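Local structure of organic hydroperoxide resistance protein (Legionella pneumophila, 6MJN) at residues A68-A73 with L80-M85. The protein probably detoxifies organic hydroperoxides through an active-site cysteine, as in other thiol-dependent peroxidases of the OsmC/Ohr family. Sequence-based numbering, arbitrary orientation.
Sequences AIRHVA and LEDVSM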
loop_
_atom_site.group_PDB
_atom_site.type_symbol
_atom_site.label_atom_id
_atom_site.label_comp_id
_atom_site.label_asym_id
_atom_site.label_seq_id
_atom_site.Cartn_x
_atom_site.Cartn_y
_atom_site.Cartn_z
ATOM N N ALA B 68 2.679 -2.065 -14.598
ATOM C CA ALA B 68 2.033 -1.133 -15.520
ATOM C C ALA B 68 2.953 -0.750 -16.678
ATOM O O ALA B 68 2.487 -0.560 -17.810
ATOM C CB ALA B 68 1.575 0.117 -14.773
ATOM N N ILE B 69 4.253 -0.606 -16.403
ATOM C CA ILE B 69 5.234 -0.428 -17.476
ATOM C C ILE B 69 5.184 -1.606 -18.442
ATOM O O ILE B 69 5.126 -1.431 -19.666
ATOM C CB ILE B 69 6.649 -0.252 -16.895
ATOM C CG1 ILE B 69 6.754 1.055 -16.104
ATOM C CG2 ILE B 69 7.687 -0.315 -18.029
ATOM C CD1 ILE B 69 8.153 1.272 -15.435
ATOM N N ARG B 70 5.244 -2.829 -17.908
ATOM C CA ARG B 70 5.214 -3.997 -18.783
ATOM C C ARG B 70 3.912 -4.053 -19.575
ATOM O O ARG B 70 3.912 -4.429 -20.753
ATOM C CB ARG B 70 5.422 -5.278 -17.972
ATOM C CG ARG B 70 6.798 -5.370 -17.337
ATOM C CD ARG B 70 7.063 -6.720 -16.694
ATOM N NE ARG B 70 8.325 -6.736 -15.955
ATOM C CZ ARG B 70 9.492 -7.135 -16.461
ATOM N NH1 ARG B 70 9.573 -7.560 -17.718
ATOM N NH2 ARG B 70 10.585 -7.110 -15.704
ATOM N N HIS B 71 2.797 -3.644 -18.960
ATOM C CA HIS B 71 1.507 -3.716 -19.648
ATOM C C HIS B 71 1.434 -2.715 -20.800
ATOM O O HIS B 71 1.028 -3.061 -21.916
ATOM C CB HIS B 71 0.370 -3.480 -18.646
ATOM C CG HIS B 71 -0.973 -3.306 -19.288
ATOM N ND1 HIS B 71 -1.735 -4.370 -19.717
ATOM C CD2 HIS B 71 -1.687 -2.192 -19.581
ATOM C CE1 HIS B 71 -2.861 -3.921 -20.245
ATOM N NE2 HIS B 71 -2.853 -2.603 -20.181
ATOM N N VAL B 72 1.816 -1.461 -20.544
ATOM C CA VAL B 72 1.798 -0.459 -21.604
ATOM C C VAL B 72 2.715 -0.873 -22.752
ATOM O O VAL B 72 2.366 -0.728 -23.927
ATOM C CB VAL B 72 2.189 0.920 -21.037
ATOM C CG1 VAL B 72 2.433 1.917 -22.171
ATOM C CG2 VAL B 72 1.108 1.425 -20.112
ATOM N N ALA B 73 3.893 -1.409 -22.436
ATOM C CA ALA B 73 4.830 -1.781 -23.494
ATOM C C ALA B 73 4.270 -2.903 -24.353
ATOM O O ALA B 73 4.472 -2.922 -25.574
ATOM C CB ALA B 73 6.174 -2.190 -22.889
ATOM N N LEU B 80 10.594 -3.575 -25.063
ATOM C CA LEU B 80 11.173 -3.638 -23.726
ATOM C C LEU B 80 11.960 -4.919 -23.546
ATOM O O LEU B 80 11.427 -6.015 -23.732
ATOM C CB LEU B 80 10.087 -3.590 -22.651
ATOM C CG LEU B 80 9.654 -2.239 -22.134
ATOM C CD1 LEU B 80 9.265 -2.366 -20.672
ATOM C CD2 LEU B 80 10.779 -1.277 -22.318
ATOM N N GLU B 81 13.220 -4.789 -23.152
ATOM C CA GLU B 81 13.969 -5.987 -22.805
ATOM C C GLU B 81 13.797 -6.325 -21.329
ATOM O O GLU B 81 13.421 -7.451 -20.992
ATOM C CB GLU B 81 15.451 -5.817 -23.158
ATOM C CG GLU B 81 15.711 -5.520 -24.625
ATOM C CD GLU B 81 17.188 -5.328 -24.925
ATOM O OE1 GLU B 81 18.022 -5.699 -24.072
ATOM O OE2 GLU B 81 17.515 -4.802 -26.010
ATOM N N ASP B 82 14.048 -5.362 -20.445
ATOM C CA ASP B 82 13.907 -5.578 -19.012
ATOM C C ASP B 82 13.486 -4.274 -18.338
ATOM O O ASP B 82 13.608 -3.186 -18.908
ATOM C CB ASP B 82 15.213 -6.108 -18.401
ATOM C CG ASP B 82 15.006 -6.772 -17.050
ATOM O OD1 ASP B 82 13.838 -6.991 -16.654
ATOM O OD2 ASP B 82 16.017 -7.073 -16.380
ATOM N N VAL B 83 12.970 -4.399 -17.119
ATOM C CA VAL B 83 12.658 -3.237 -16.297
ATOM C C VAL B 83 12.776 -3.645 -14.837
ATOM O O VAL B 83 12.384 -4.752 -14.453
ATOM C CB VAL B 83 11.251 -2.673 -16.613
ATOM C CG1 VAL B 83 10.189 -3.735 -16.413
ATOM C CG2 VAL B 83 10.935 -1.471 -15.722
ATOM N N SER B 84 13.339 -2.757 -14.026
ATOM C CA SER B 84 13.207 -2.865 -12.585
ATOM C C SER B 84 12.684 -1.540 -12.058
ATOM O O SER B 84 12.815 -0.492 -12.700
ATOM C CB SER B 84 14.533 -3.231 -11.915
ATOM O OG SER B 84 15.482 -2.213 -12.100
ATOM N N MET B 85 12.116 -1.591 -10.858
ATOM C CA MET B 85 11.398 -0.465 -10.298
ATOM C C MET B 85 11.834 -0.246 -8.855
ATOM O O MET B 85 11.822 -1.185 -8.053
ATOM C CB MET B 85 9.896 -0.738 -10.356
ATOM C CG MET B 85 9.053 0.482 -10.352
ATOM S SD MET B 85 9.370 1.513 -11.800
ATOM C CE MET B 85 9.138 3.051 -10.902
#
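Val-83 turns one methyl to Ile-69 and the other to Arg-70. Val-83 CG1, set between the backbone N and the carbonyl carbon (chi1 58°), lies over one face of the Arg-70 guanidinium, 3.5 Å from Arg-70 CZ and shifted toward the rim. The arginine chain, extended from CG to NE, reaches across the valine. The main salt bridge of Arg-70 NH2 is to Glu-66 OE2, one turn earlier on the helix; Asp-82 OD1, at the guanidinium edge, is the weaker, longer partner, 3.4 Å from Arg-70 NH2, with the planar groups turned 45° apart. Asp-82 OD1 also accepts a weak bond from Val-83 N. Ile-69 divides its branches: CD1 reaches Val-83 CG2 at 3.9 Å and Met-85 SD at 3.8 Å, whereas CG2 meets Leu-80 CD1 at 3.7 Å, those two side chains crossing at about a right angle. Ala-73 CB closes the apolar row 3.6 Å from Leu-80 CG. Ser-84 and Met-85 pair antiparallel with a strand of the second subunit, continuing the sheet across the interface. The axes of 68-73 and 82-85 run roughly antiparallel (150°), where long helix 53-76 packs on strand 82-93, the helix-on-sheet arrangement of the dimeric OsmC/Ohr fold.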